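Local coordinates for Lin2111 protein (Listeria innocua, PDB 3EDP) that is of unknown function but probably acts as a DNA-binding transcription regulator of the GntR family, with a winged-helix domain joined to a UTRA domain, at residues Lys129-Ser134 against Ala138-Leu143; Glu165-Gly170 against Pro216-Tyr221; Pro201-Ser206 against Thr229-Asp234; Asp20-Asp25 against Gly61-Lys66. One frame throughout, in Å; residues are numbered along the deposited sequence.

Interaction 1: residues Lys129-Ser134 against Ala138-Leu143; sequences KFVQKS and ATLDRL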
loop_
_atom_site.group_PDB
_atom_site.type_symbol
_atom_site.label_atom_id
_atom_site.label_comp_id
_atom_site.label_asym_id
_atom_site.label_seq_id
_atom_site.Cartn_x
_atom_site.Cartn_y
_atom_site.Cartn_z
ATOM N N LYS A 129 -7.519 -14.838 -7.681
ATOM C CA LYS A 129 -6.280 -14.812 -8.429
ATOM C C LYS A 129 -6.500 -14.053 -9.727
ATOM O O LYS A 129 -7.451 -14.334 -10.463
ATOM C CB LYS A 129 -5.811 -16.235 -8.724
ATOM C CG LYS A 129 -4.395 -16.315 -9.281
ATOM C CD LYS A 129 -4.024 -17.746 -9.641
ATOM C CE LYS A 129 -4.524 -18.737 -8.593
ATOM N NZ LYS A 129 -4.070 -18.405 -7.206
ATOM N N PHE A 130 -5.636 -13.080 -10.001
ATOM C CA PHE A 130 -5.677 -12.389 -11.288
ATOM C C PHE A 130 -4.304 -12.084 -11.886
ATOM O O PHE A 130 -3.287 -12.078 -11.196
ATOM C CB PHE A 130 -6.545 -11.125 -11.237
ATOM C CG PHE A 130 -6.002 -10.032 -10.358
ATOM C CD1 PHE A 130 -5.077 -9.123 -10.846
ATOM C CD2 PHE A 130 -6.448 -9.889 -9.053
ATOM C CE1 PHE A 130 -4.587 -8.109 -10.043
ATOM C CE2 PHE A 130 -5.968 -8.872 -8.247
ATOM C CZ PHE A 130 -5.032 -7.984 -8.743
ATOM N N VAL A 131 -4.303 -11.841 -13.190
ATOM C CA VAL A 131 -3.086 -11.672 -13.961
ATOM C C VAL A 131 -3.210 -10.380 -14.748
ATOM O O VAL A 131 -4.310 -9.958 -15.108
ATOM C CB VAL A 131 -2.866 -12.865 -14.925
ATOM C CG1 VAL A 131 -2.023 -12.453 -16.117
ATOM C CG2 VAL A 131 -2.233 -14.044 -14.191
ATOM N N GLN A 132 -2.080 -9.745 -15.008
ATOM C CA GLN A 132 -2.073 -8.437 -15.633
ATOM C C GLN A 132 -0.843 -8.340 -16.521
ATOM O O GLN A 132 0.263 -8.651 -16.080
ATOM C CB GLN A 132 -2.014 -7.381 -14.537
ATOM C CG GLN A 132 -2.374 -5.980 -14.951
ATOM C CD GLN A 132 -2.372 -5.041 -13.762
ATOM O OE1 GLN A 132 -2.157 -5.466 -12.622
ATOM N NE2 GLN A 132 -2.611 -3.761 -14.017
ATOM N N LYS A 133 -1.028 -7.931 -17.771
ATOM C CA LYS A 133 0.111 -7.703 -18.658
ATOM C C LYS A 133 0.796 -6.389 -18.291
ATOM O O LYS A 133 0.130 -5.382 -18.057
ATOM C CB LYS A 133 -0.322 -7.692 -20.122
ATOM C CG LYS A 133 -0.701 -9.065 -20.674
ATOM C CD LYS A 133 -1.675 -9.784 -19.749
ATOM C CE LYS A 133 -2.415 -10.911 -20.449
ATOM N NZ LYS A 133 -3.553 -11.403 -19.614
ATOM N N SER A 134 2.124 -6.404 -18.225
ATOM C CA SER A 134 2.878 -5.214 -17.841
ATOM C C SER A 134 4.089 -4.986 -18.740
ATOM O O SER A 134 4.188 -5.556 -19.829
ATOM C CB SER A 134 3.320 -5.295 -16.374
ATOM O OG SER A 134 4.492 -6.079 -16.224
ATOM N N ALA A 138 3.923 -10.550 -17.755
ATOM C CA ALA A 138 2.724 -10.700 -16.950
ATOM C C ALA A 138 3.035 -10.761 -15.454
ATOM O O ALA A 138 4.010 -11.379 -15.022
ATOM C CB ALA A 138 1.948 -11.941 -17.390
ATOM N N THR A 139 2.198 -10.101 -14.669
ATOM C CA THR A 139 2.279 -10.197 -13.226
ATOM C C THR A 139 1.112 -11.025 -12.708
ATOM O O THR A 139 0.094 -11.191 -13.386
ATOM C CB THR A 139 2.243 -8.817 -12.569
ATOM O OG1 THR A 139 0.981 -8.198 -12.839
ATOM C CG2 THR A 139 3.387 -7.931 -13.105
ATOM N N LEU A 140 1.263 -11.538 -11.498
ATOM C CA LEU A 140 0.246 -12.390 -10.910
ATOM C C LEU A 140 -0.079 -11.895 -9.509
ATOM O O LEU A 140 0.819 -11.641 -8.705
ATOM C CB LEU A 140 0.744 -13.836 -10.861
ATOM C CG LEU A 140 -0.111 -14.830 -10.083
ATOM C CD1 LEU A 140 -1.390 -15.098 -10.844
ATOM C CD2 LEU A 140 0.658 -16.125 -9.880
ATOM N N ASP A 141 -1.364 -11.745 -9.223
ATOM C CA ASP A 141 -1.794 -11.321 -7.899
ATOM C C ASP A 141 -2.682 -12.360 -7.260
ATOM O O ASP A 141 -3.520 -12.968 -7.923
ATOM C CB ASP A 141 -2.534 -9.980 -7.955
ATOM C CG ASP A 141 -1.588 -8.801 -8.002
ATOM O OD1 ASP A 141 -1.496 -8.076 -6.989
ATOM O OD2 ASP A 141 -0.920 -8.611 -9.039
ATOM N N ARG A 142 -2.484 -12.568 -5.965
ATOM C CA ARG A 142 -3.391 -13.393 -5.190
ATOM C C ARG A 142 -3.854 -12.612 -3.964
ATOM O O ARG A 142 -3.040 -12.040 -3.231
ATOM C CB ARG A 142 -2.738 -14.723 -4.808
ATOM C CG ARG A 142 -3.335 -15.376 -3.571
ATOM C CD ARG A 142 -3.582 -16.873 -3.766
ATOM N NE ARG A 142 -2.639 -17.498 -4.692
ATOM C CZ ARG A 142 -1.333 -17.634 -4.469
ATOM N NH1 ARG A 142 -0.789 -17.166 -3.349
ATOM N NH2 ARG A 142 -0.564 -18.221 -5.379
ATOM N N LEU A 143 -5.169 -12.574 -3.777
ATOM C CA LEU A 143 -5.811 -11.879 -2.665
ATOM C C LEU A 143 -6.570 -12.865 -1.786
ATOM O O LEU A 143 -7.254 -13.772 -2.283
ATOM C CB LEU A 143 -6.830 -10.878 -3.194
ATOM C CG LEU A 143 -6.460 -9.441 -3.527
ATOM C CD1 LEU A 143 -5.530 -9.386 -4.727
ATOM C CD2 LEU A 143 -7.740 -8.656 -3.782
#

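Interaction 2: residues Glu165-Gly170 against Pro216-Tyr221; sequences ELVNSG and PIAIQY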
loop_
_atom_site.group_PDB
_atom_site.type_symbol
_atom_site.label_atom_id
_atom_site.label_comp_id
_atom_site.label_asym_id
_atom_site.label_seq_id
_atom_site.Cartn_x
_atom_site.Cartn_y
_atom_site.Cartn_z
ATOM N N GLU A 165 -9.455 0.181 -2.601
ATOM C CA GLU A 165 -10.902 0.342 -2.522
ATOM C C GLU A 165 -11.565 -0.979 -2.123
ATOM O O GLU A 165 -12.411 -1.012 -1.231
ATOM C CB GLU A 165 -11.473 0.877 -3.834
ATOM C CG GLU A 165 -12.987 0.980 -3.833
ATOM C CD GLU A 165 -13.502 1.947 -4.887
ATOM O OE1 GLU A 165 -14.710 2.248 -4.886
ATOM O OE2 GLU A 165 -12.697 2.410 -5.719
ATOM N N LEU A 166 -11.151 -2.075 -2.753
ATOM C CA LEU A 166 -11.749 -3.382 -2.463
ATOM C C LEU A 166 -11.508 -3.789 -1.003
ATOM O O LEU A 166 -12.424 -4.237 -0.309
ATOM C CB LEU A 166 -11.192 -4.461 -3.403
ATOM C CG LEU A 166 -11.658 -5.898 -3.110
ATOM C CD1 LEU A 166 -13.158 -5.996 -3.264
ATOM C CD2 LEU A 166 -10.970 -6.919 -4.009
ATOM N N VAL A 167 -10.270 -3.628 -0.542
ATOM C CA VAL A 167 -9.914 -4.009 0.824
ATOM C C VAL A 167 -10.664 -3.157 1.846
ATOM O O VAL A 167 -10.970 -3.602 2.951
ATOM C CB VAL A 167 -8.398 -3.899 1.072
ATOM C CG1 VAL A 167 -8.099 -4.062 2.542
ATOM C CG2 VAL A 167 -7.650 -4.948 0.259
ATOM N N ASN A 168 -10.981 -1.935 1.448
ATOM C CA ASN A 168 -11.672 -0.995 2.315
ATOM C C ASN A 168 -13.184 -1.207 2.321
ATOM O O ASN A 168 -13.909 -0.543 3.057
ATOM C CB ASN A 168 -11.365 0.423 1.844
ATOM C CG ASN A 168 -11.579 1.442 2.912
ATOM O OD1 ASN A 168 -12.161 2.496 2.669
ATOM N ND2 ASN A 168 -11.117 1.140 4.113
ATOM N N SER A 169 -13.662 -2.138 1.501
ATOM C CA SER A 169 -15.094 -2.230 1.226
ATOM C C SER A 169 -15.874 -3.202 2.129
ATOM O O SER A 169 -17.083 -3.365 1.974
ATOM C CB SER A 169 -15.316 -2.603 -0.249
ATOM O OG SER A 169 -15.194 -4.002 -0.430
ATOM N N GLY A 170 -15.192 -3.858 3.059
ATOM C CA GLY A 170 -15.855 -4.807 3.937
ATOM C C GLY A 170 -16.287 -4.197 5.263
ATOM O O GLY A 170 -16.583 -3.004 5.351
ATOM N N PRO A 216 -5.640 -7.718 11.128
ATOM C CA PRO A 216 -5.458 -7.980 9.695
ATOM C C PRO A 216 -6.815 -8.236 9.058
ATOM O O PRO A 216 -7.610 -8.992 9.610
ATOM C CB PRO A 216 -4.620 -9.264 9.669
ATOM C CG PRO A 216 -4.121 -9.457 11.076
ATOM C CD PRO A 216 -5.161 -8.837 11.955
ATOM N N ILE A 217 -7.086 -7.600 7.927
ATOM C CA ILE A 217 -8.362 -7.777 7.249
ATOM C C ILE A 217 -8.183 -8.354 5.853
ATOM O O ILE A 217 -9.135 -8.875 5.264
ATOM C CB ILE A 217 -9.159 -6.451 7.161
ATOM C CG1 ILE A 217 -8.382 -5.410 6.354
ATOM C CG2 ILE A 217 -9.491 -5.927 8.564
ATOM C CD1 ILE A 217 -9.112 -4.077 6.211
ATOM N N ALA A 218 -6.966 -8.277 5.323
ATOM C CA ALA A 218 -6.716 -8.786 3.975
ATOM C C ALA A 218 -5.239 -9.070 3.720
ATOM O O ALA A 218 -4.362 -8.457 4.324
ATOM C CB ALA A 218 -7.254 -7.815 2.932
ATOM N N ILE A 219 -4.976 -10.012 2.825
ATOM C CA ILE A 219 -3.616 -10.319 2.411
ATOM C C ILE A 219 -3.534 -10.316 0.900
ATOM O O ILE A 219 -4.433 -10.830 0.222
ATOM C CB ILE A 219 -3.181 -11.717 2.882
ATOM C CG1 ILE A 219 -3.200 -11.805 4.404
ATOM C CG2 ILE A 219 -1.795 -12.041 2.348
ATOM C CD1 ILE A 219 -3.054 -13.213 4.914
ATOM N N GLN A 220 -2.450 -9.757 0.376
ATOM C CA GLN A 220 -2.179 -9.786 -1.061
ATOM C C GLN A 220 -0.753 -10.236 -1.341
ATOM O O GLN A 220 0.182 -9.833 -0.649
ATOM C CB GLN A 220 -2.391 -8.406 -1.667
ATOM C CG GLN A 220 -2.149 -8.335 -3.172
ATOM C CD GLN A 220 -2.504 -6.958 -3.727
ATOM O OE1 GLN A 220 -2.573 -5.987 -2.981
ATOM N NE2 GLN A 220 -2.755 -6.879 -5.029
ATOM N N TYR A 221 -0.597 -11.089 -2.345
ATOM C CA TYR A 221 0.719 -11.481 -2.821
ATOM C C TYR A 221 0.794 -11.060 -4.268
ATOM O O TYR A 221 -0.079 -11.394 -5.061
ATOM C CB TYR A 221 0.936 -12.991 -2.705
ATOM C CG TYR A 221 0.820 -13.522 -1.302
ATOM C CD1 TYR A 221 1.798 -13.249 -0.353
ATOM C CD2 TYR A 221 -0.271 -14.292 -0.919
ATOM C CE1 TYR A 221 1.694 -13.733 0.943
ATOM C CE2 TYR A 221 -0.381 -14.784 0.369
ATOM C CZ TYR A 221 0.608 -14.505 1.294
ATOM O OH TYR A 221 0.499 -14.991 2.574
#

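Interaction 3: residues Pro201-Ser206 against Thr229-Asp234; sequences PVFKLS and TKYVVD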
loop_
_atom_site.group_PDB
_atom_site.type_symbol
_atom_site.label_atom_id
_atom_site.label_comp_id
_atom_site.label_asym_id
_atom_site.label_seq_id
_atom_site.Cartn_x
_atom_site.Cartn_y
_atom_site.Cartn_z
ATOM N N PRO A 201 14.037 -16.228 -11.403
ATOM C CA PRO A 201 13.900 -15.369 -10.216
ATOM C C PRO A 201 12.668 -14.487 -10.284
ATOM O O PRO A 201 12.376 -13.893 -11.324
ATOM C CB PRO A 201 15.153 -14.495 -10.262
ATOM C CG PRO A 201 15.561 -14.478 -11.692
ATOM C CD PRO A 201 15.115 -15.778 -12.303
ATOM N N VAL A 202 11.964 -14.380 -9.165
ATOM C CA VAL A 202 10.724 -13.620 -9.119
ATOM C C VAL A 202 10.679 -12.719 -7.884
ATOM O O VAL A 202 11.048 -13.149 -6.792
ATOM C CB VAL A 202 9.511 -14.576 -9.100
ATOM C CG1 VAL A 202 8.229 -13.804 -8.843
ATOM C CG2 VAL A 202 9.433 -15.358 -10.408
ATOM N N PHE A 203 10.242 -11.471 -8.060
ATOM C CA PHE A 203 9.955 -10.594 -6.920
ATOM C C PHE A 203 8.611 -11.003 -6.323
ATOM O O PHE A 203 7.627 -11.149 -7.043
ATOM C CB PHE A 203 9.850 -9.116 -7.332
ATOM C CG PHE A 203 11.163 -8.462 -7.665
ATOM C CD1 PHE A 203 12.181 -8.394 -6.729
ATOM C CD2 PHE A 203 11.358 -7.880 -8.909
ATOM C CE1 PHE A 203 13.384 -7.780 -7.035
ATOM C CE2 PHE A 203 12.554 -7.257 -9.223
ATOM C CZ PHE A 203 13.571 -7.208 -8.286
ATOM N N LYS A 204 8.575 -11.195 -5.012
ATOM C CA LYS A 204 7.317 -11.436 -4.322
ATOM C C LYS A 204 7.077 -10.324 -3.298
ATOM O O LYS A 204 7.819 -10.184 -2.327
ATOM C CB LYS A 204 7.311 -12.807 -3.648
ATOM C CG LYS A 204 6.062 -13.089 -2.822
ATOM C CD LYS A 204 6.223 -14.352 -1.996
ATOM C CE LYS A 204 4.917 -14.766 -1.327
ATOM N NZ LYS A 204 5.154 -15.925 -0.425
ATOM N N LEU A 205 6.049 -9.521 -3.553
ATOM C CA LEU A 205 5.667 -8.424 -2.680
ATOM C C LEU A 205 4.448 -8.849 -1.871
ATOM O O LEU A 205 3.343 -8.964 -2.408
ATOM C CB LEU A 205 5.333 -7.189 -3.526
ATOM C CG LEU A 205 4.788 -5.953 -2.801
ATOM C CD1 LEU A 205 5.828 -5.388 -1.827
ATOM C CD2 LEU A 205 4.331 -4.891 -3.809
ATOM N N SER A 206 4.647 -9.108 -0.584
ATOM C CA SER A 206 3.538 -9.531 0.263
ATOM C C SER A 206 2.983 -8.326 1.008
ATOM O O SER A 206 3.739 -7.516 1.537
ATOM C CB SER A 206 3.978 -10.617 1.252
ATOM O OG SER A 206 4.505 -11.743 0.576
ATOM N N THR A 229 18.742 -6.843 -17.096
ATOM C CA THR A 229 19.977 -6.803 -17.863
ATOM C C THR A 229 21.118 -6.257 -17.006
ATOM O O THR A 229 22.259 -6.207 -17.453
ATOM C CB THR A 229 19.831 -5.949 -19.136
ATOM O OG1 THR A 229 19.343 -4.653 -18.783
ATOM C CG2 THR A 229 18.855 -6.599 -20.113
ATOM N N LYS A 230 20.803 -5.881 -15.767
ATOM C CA LYS A 230 21.771 -5.224 -14.880
ATOM C C LYS A 230 22.372 -6.158 -13.832
ATOM O O LYS A 230 23.378 -5.835 -13.200
ATOM C CB LYS A 230 21.134 -4.013 -14.178
ATOM C CG LYS A 230 21.090 -2.742 -15.022
ATOM C CD LYS A 230 20.564 -3.019 -16.426
ATOM C CE LYS A 230 21.116 -2.020 -17.446
ATOM N NZ LYS A 230 20.988 -2.490 -18.865
ATOM N N TYR A 231 21.751 -7.311 -13.628
ATOM C CA TYR A 231 22.264 -8.267 -12.654
ATOM C C TYR A 231 21.774 -9.660 -13.003
ATOM O O TYR A 231 20.894 -9.825 -13.845
ATOM C CB TYR A 231 21.803 -7.884 -11.233
ATOM C CG TYR A 231 20.298 -7.780 -11.093
ATOM C CD1 TYR A 231 19.512 -8.923 -10.993
ATOM C CD2 TYR A 231 19.661 -6.540 -11.080
ATOM C CE1 TYR A 231 18.126 -8.837 -10.879
ATOM C CE2 TYR A 231 18.280 -6.439 -10.960
ATOM C CZ TYR A 231 17.519 -7.593 -10.859
ATOM O OH TYR A 231 16.151 -7.513 -10.743
ATOM N N VAL A 232 22.340 -10.661 -12.346
ATOM C CA VAL A 232 21.776 -12.001 -12.374
ATOM C C VAL A 232 21.630 -12.504 -10.940
ATOM O O VAL A 232 22.459 -12.204 -10.078
ATOM C CB VAL A 232 22.667 -12.966 -13.180
ATOM C CG1 VAL A 232 22.179 -14.395 -13.023
ATOM C CG2 VAL A 232 22.687 -12.562 -14.646
ATOM N N VAL A 233 20.570 -13.252 -10.678
ATOM C CA VAL A 233 20.374 -13.859 -9.367
ATOM C C VAL A 233 20.745 -15.341 -9.406
ATOM O O VAL A 233 20.112 -16.132 -10.101
ATOM C CB VAL A 233 18.919 -13.697 -8.874
ATOM C CG1 VAL A 233 18.762 -14.259 -7.465
ATOM C CG2 VAL A 233 18.514 -12.239 -8.907
ATOM N N ASP A 234 21.788 -15.704 -8.668
ATOM C CA ASP A 234 22.214 -17.094 -8.563
ATOM C C ASP A 234 21.653 -17.736 -7.301
ATOM O O ASP A 234 22.112 -17.448 -6.197
ATOM C CB ASP A 234 23.740 -17.176 -8.537
ATOM C CG ASP A 234 24.366 -16.810 -9.865
ATOM O OD1 ASP A 234 24.414 -17.683 -10.761
ATOM O OD2 ASP A 234 24.821 -15.653 -10.010
#

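Interaction 4: residues Asp20-Asp25 against Gly61-Lys66; sequences DSINRD and GLVVRK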
loop_
_atom_site.group_PDB
_atom_site.type_symbol
_atom_site.label_atom_id
_atom_site.label_comp_id
_atom_site.label_asym_id
_atom_site.label_seq_id
_atom_site.Cartn_x
_atom_site.Cartn_y
_atom_site.Cartn_z
ATOM N N ASP A 20 -30.401 -26.012 -9.521
ATOM C CA ASP A 20 -31.317 -25.147 -10.263
ATOM C C ASP A 20 -31.480 -23.801 -9.568
ATOM O O ASP A 20 -31.404 -22.750 -10.203
ATOM C CB ASP A 20 -32.690 -25.806 -10.423
ATOM C CG ASP A 20 -32.647 -27.038 -11.307
ATOM O OD1 ASP A 20 -31.632 -27.234 -12.011
ATOM O OD2 ASP A 20 -33.629 -27.814 -11.294
ATOM N N SER A 21 -31.714 -23.846 -8.260
ATOM C CA SER A 21 -31.872 -22.633 -7.470
ATOM C C SER A 21 -30.625 -21.763 -7.551
ATOM O O SER A 21 -30.715 -20.538 -7.645
ATOM C CB SER A 21 -32.176 -22.978 -6.013
ATOM O OG SER A 21 -33.406 -23.676 -5.915
ATOM N N ILE A 22 -29.462 -22.401 -7.511
ATOM C CA ILE A 22 -28.199 -21.687 -7.625
ATOM C C ILE A 22 -28.084 -21.024 -8.994
ATOM O O ILE A 22 -27.649 -19.879 -9.102
ATOM C CB ILE A 22 -26.996 -22.620 -7.382
ATOM C CG1 ILE A 22 -26.970 -23.062 -5.917
ATOM C CG2 ILE A 22 -25.686 -21.924 -7.755
ATOM C CD1 ILE A 22 -25.816 -23.957 -5.559
ATOM N N ASN A 23 -28.493 -21.742 -10.034
ATOM C CA ASN A 23 -28.420 -21.227 -11.396
ATOM C C ASN A 23 -29.315 -20.013 -11.633
ATOM O O ASN A 23 -29.019 -19.175 -12.486
ATOM C CB ASN A 23 -28.752 -22.324 -12.409
ATOM C CG ASN A 23 -27.671 -23.383 -12.495
ATOM O OD1 ASN A 23 -26.545 -23.175 -12.042
ATOM N ND2 ASN A 23 -28.007 -24.527 -13.081
ATOM N N ARG A 24 -30.405 -19.920 -10.876
ATOM C CA ARG A 24 -31.346 -18.811 -11.019
ATOM C C ARG A 24 -31.104 -17.732 -9.965
ATOM O O ARG A 24 -31.930 -16.839 -9.770
ATOM C CB ARG A 24 -32.789 -19.313 -10.940
ATOM C CG ARG A 24 -33.111 -20.420 -11.928
ATOM C CD ARG A 24 -34.578 -20.801 -11.860
ATOM N NE ARG A 24 -34.904 -21.513 -10.629
ATOM C CZ ARG A 24 -35.182 -22.813 -10.565
ATOM N NH1 ARG A 24 -35.466 -23.376 -9.396
ATOM N NH2 ARG A 24 -35.179 -23.548 -11.671
ATOM N N ASP A 25 -29.968 -17.833 -9.282
ATOM C CA ASP A 25 -29.560 -16.841 -8.291
ATOM C C ASP A 25 -30.518 -16.684 -7.109
ATOM O O ASP A 25 -30.508 -15.650 -6.439
ATOM C CB ASP A 25 -29.316 -15.484 -8.957
ATOM C CG ASP A 25 -27.929 -15.375 -9.560
ATOM O OD1 ASP A 25 -26.940 -15.451 -8.797
ATOM O OD2 ASP A 25 -27.827 -15.206 -10.794
ATOM N N GLY A 61 -18.056 -28.418 -6.619
ATOM C CA GLY A 61 -17.538 -27.079 -6.412
ATOM C C GLY A 61 -18.592 -25.986 -6.505
ATOM O O GLY A 61 -18.282 -24.853 -6.852
ATOM N N LEU A 62 -19.840 -26.321 -6.190
ATOM C CA LEU A 62 -20.934 -25.362 -6.292
ATOM C C LEU A 62 -21.288 -24.718 -4.954
ATOM O O LEU A 62 -21.837 -23.623 -4.919
ATOM C CB LEU A 62 -22.166 -26.036 -6.892
ATOM C CG LEU A 62 -21.892 -26.621 -8.276
ATOM C CD1 LEU A 62 -23.019 -27.539 -8.726
ATOM C CD2 LEU A 62 -21.666 -25.497 -9.276
ATOM N N VAL A 63 -20.982 -25.405 -3.857
ATOM C CA VAL A 63 -21.245 -24.875 -2.529
ATOM C C VAL A 63 -20.126 -25.291 -1.593
ATOM O O VAL A 63 -19.341 -26.187 -1.896
ATOM C CB VAL A 63 -22.594 -25.398 -1.928
ATOM C CG1 VAL A 63 -23.676 -25.473 -2.979
ATOM C CG2 VAL A 63 -22.396 -26.743 -1.284
ATOM N N VAL A 64 -20.068 -24.649 -0.441
ATOM C CA VAL A 64 -19.074 -24.997 0.558
ATOM C C VAL A 64 -19.729 -24.924 1.930
ATOM O O VAL A 64 -20.609 -24.092 2.166
ATOM C CB VAL A 64 -17.846 -24.050 0.480
ATOM C CG1 VAL A 64 -18.290 -22.595 0.554
ATOM C CG2 VAL A 64 -16.841 -24.373 1.579
ATOM N N ARG A 65 -19.329 -25.818 2.824
ATOM C CA ARG A 65 -19.862 -25.816 4.177
ATOM C C ARG A 65 -19.052 -24.895 5.074
ATOM O O ARG A 65 -17.834 -24.796 4.935
ATOM C CB ARG A 65 -19.829 -27.223 4.773
ATOM C CG ARG A 65 -20.785 -28.231 4.128
ATOM C CD ARG A 65 -20.781 -29.525 4.936
ATOM N NE ARG A 65 -21.915 -30.392 4.630
ATOM C CZ ARG A 65 -21.861 -31.437 3.812
ATOM N NH1 ARG A 65 -20.719 -31.754 3.210
ATOM N NH2 ARG A 65 -22.950 -32.170 3.601
ATOM N N LYS A 66 -19.724 -24.219 5.997
ATOM C CA LYS A 66 -19.015 -23.607 7.108
ATOM C C LYS A 66 -19.183 -24.526 8.304
ATOM O O LYS A 66 -20.279 -24.651 8.842
ATOM C CB LYS A 66 -19.548 -22.211 7.430
ATOM C CG LYS A 66 -18.559 -21.351 8.220
ATOM C CD LYS A 66 -17.877 -22.159 9.322
ATOM C CE LYS A 66 -16.573 -21.533 9.785
ATOM N NZ LYS A 66 -16.793 -20.425 10.753
#

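Interaction 1: residues Lys129-Ser134 against Ala138-Leu143
Phe130 and Asp141 face each other across an antiparallel hairpin whose two arms, 129-134 and 138-143, are neighbouring inner strands of the six-stranded sheet. The strand directions differ by 155°, and two hydrogen-bonded pairs fix the register. In the first, Asp141 N reaches Phe130 O at 2.8 Å in a nearly straight bond, while Phe130 N returns to Asp141 O at 3.0 Å; in the second, Gln132 and Thr139 exchange backbone bonds in the same way. On the face carrying these four side chains, the Phe130 ring swings across to its partner, because CG sits between the backbone N and the carbonyl carbon (chi1 66°). Asp141 CB then lies over the ring as a CH-pi contact, 3.5 Å from the centroid, and the carboxylate plane is only 3° from that of the ring. The carboxylate is not left to the ring: His222 ND1 holds OD2. On the other face Leu140 CD1 fits between Lys129 CG and Val131 CG2, at 3.6 Å from each. Farther along, Lys129 NZ comes to 3.0 Å from Arg142 NE, at the guanidinium edge. Both ends form salt bridges with Glu189 OE1, and this shared oxygen probably draws them together. Alternating hydrogen-bonded and non-hydrogen-bonded antiparallel pairs, closed by a short connection, make this a beta hairpin, one place in from the 99-108 edge of the UTRA-domain sheet.

Interaction 2: residues Glu165-Gly170 against Pro216-Tyr221
Val167, in the last turn of helix 163-167, packs against Ile217 and Ala218 at a classic beta bulge, where both residues of strand 215-225 face Phe209 of the adjacent strand. The side chains of the tight part are aliphatic and buried. Val167 sets CG1 anti to its own nitrogen (chi1 170°), and this methyl meets Ile217 CD1 at 3.8 Å and Ala218 CB at 3.9 Å. Ile217 CD1 also comes up to Val167 O. CG2 approaches Ala218 CB at 3.9 Å, which places the alanine methyl against both branches of the valine fork. Tyr150 packs on Ile217 and Ala218 and bonds Val167 O through its hydroxyl. The loose side is the solvent-facing one: Glu165 on the helix and Ser169 just beyond it are exposed and do not touch the strand, and Glu165 instead packs on Phe175 of the second subunit. Past the helix end the backbone folds back on the last turn, as Leu166 O accepts from both Ser169 N, at 3.0 Å, and Ser169 OG, at 2.8 Å, the hydroxyl donor lying 17° from the carbonyl plane.

Interaction 3: residues Pro201-Ser206 against Thr229-Asp234
Phe203 and Tyr231 reach for each other from opposite directions, and the hydroxyl of the tyrosine arrives at the far end of the phenylalanine ring. The nearest pair is Tyr231 OH with Phe203 CZ, 3.6 Å apart, followed by Phe203 CE2 at 3.9 Å from the same oxygen. The approach to the ring is oblique, and the two rings do not stack. Tyr231 gets there by placing CG between its backbone N and carbonyl carbon (chi1 57°), whereas Phe203 turns CG away from its carbonyl carbon (chi1 -73°); the ring ends approach each other although the first bonds of both side chains run across the gap and not into it. A second, aliphatic point of contact joins Pro201 to Val233. Both CB atoms are directed at the opposing segment and meet at 4.1 Å, so Pro201 touches the valine at its branch point through CB.

Strand 201-211 belongs to the six-stranded UTRA sheet, while strand 231-235 forms an antiparallel ladder with a strand of the second subunit. Leu183 of the second subunit packs on Tyr231, and Phe235 of that subunit meets its ring with planes at about 65°. The contact thus lies where the C-terminal strand of one chain is drawn into the dimer interface. Since Tyr231 OH is hydrogen-bonded to Ala226 O, its polar need is met outside the two segments, and what passes between them is van der Waals contact between largely nonpolar groups.

Interaction 4: residues Asp20-Asp25 against Gly61-Lys66
Ile22, near the C-terminal end of helix 10-23, reaches across to Leu62 and Val63, where the chain leaves helix 47-59 and enters strand 63-66. Its CB is directed at the opposing segment, but at this level the backbones are still well separated, the CA atoms of Ile22 and Leu62 being 8.3 Å apart. From CB, the CG1 branch turns anti to the carbonyl carbon (chi1 -68°) and the chain continues extended to CD1 (chi2 -179°). CG1 itself has nothing of the other segment within 4.2 Å, and the same holds for CG2; the terminal methyl does the touching. CD1 lies 3.7 Å from Val63 CG1, 4.0 Å from Leu62 O and 4.4 Å from Leu62 CB. The isoleucine and valine side chains cross at about a right angle, so the isoleucine meets the valine with its terminal methyl and not along its length.

The arrangement belongs to a winged helix-turn-helix domain of the GntR family: the first helix is laid against the base of the two-stranded wing, 63-66 paired with 70-73. Val73 of the second wing strand also touches Ile22, while Leu57 and Val58 of helix 47-59 pack on Val63. Both helices that frame the contact end in Schellman motifs. Asp25, at positive phi, is the C-prime residue of one, its N bonded to Ile22 O at 3.1 Å; Gly61, also at positive phi, closes the other just before Leu62.

In the fold
Interactions 1, 2 and 3 all reach the same six-stranded UTRA sheet, whereas interaction 4 lies in the winged-helix domain, its centre about 27 Å from that of interaction 1 and about 42 Å from that of interaction 3. Interactions 1 and 2 touch directly: Arg142 O and Tyr221 N, 2.8 Å apart, probably hydrogen-bond strands 137-146 and 215-225, and Leu143 CD2 meets Leu166 CD2 at 3.7 Å. Interaction 2 meets interaction 3 through Tyr221 CD1, 3.6 Å from Lys204 CE, and their segments alternate along the chain. A glycerol, probably from crystallisation, lies about 5 Å from the Arg142 side chain of interaction 1 and may mark a pocket.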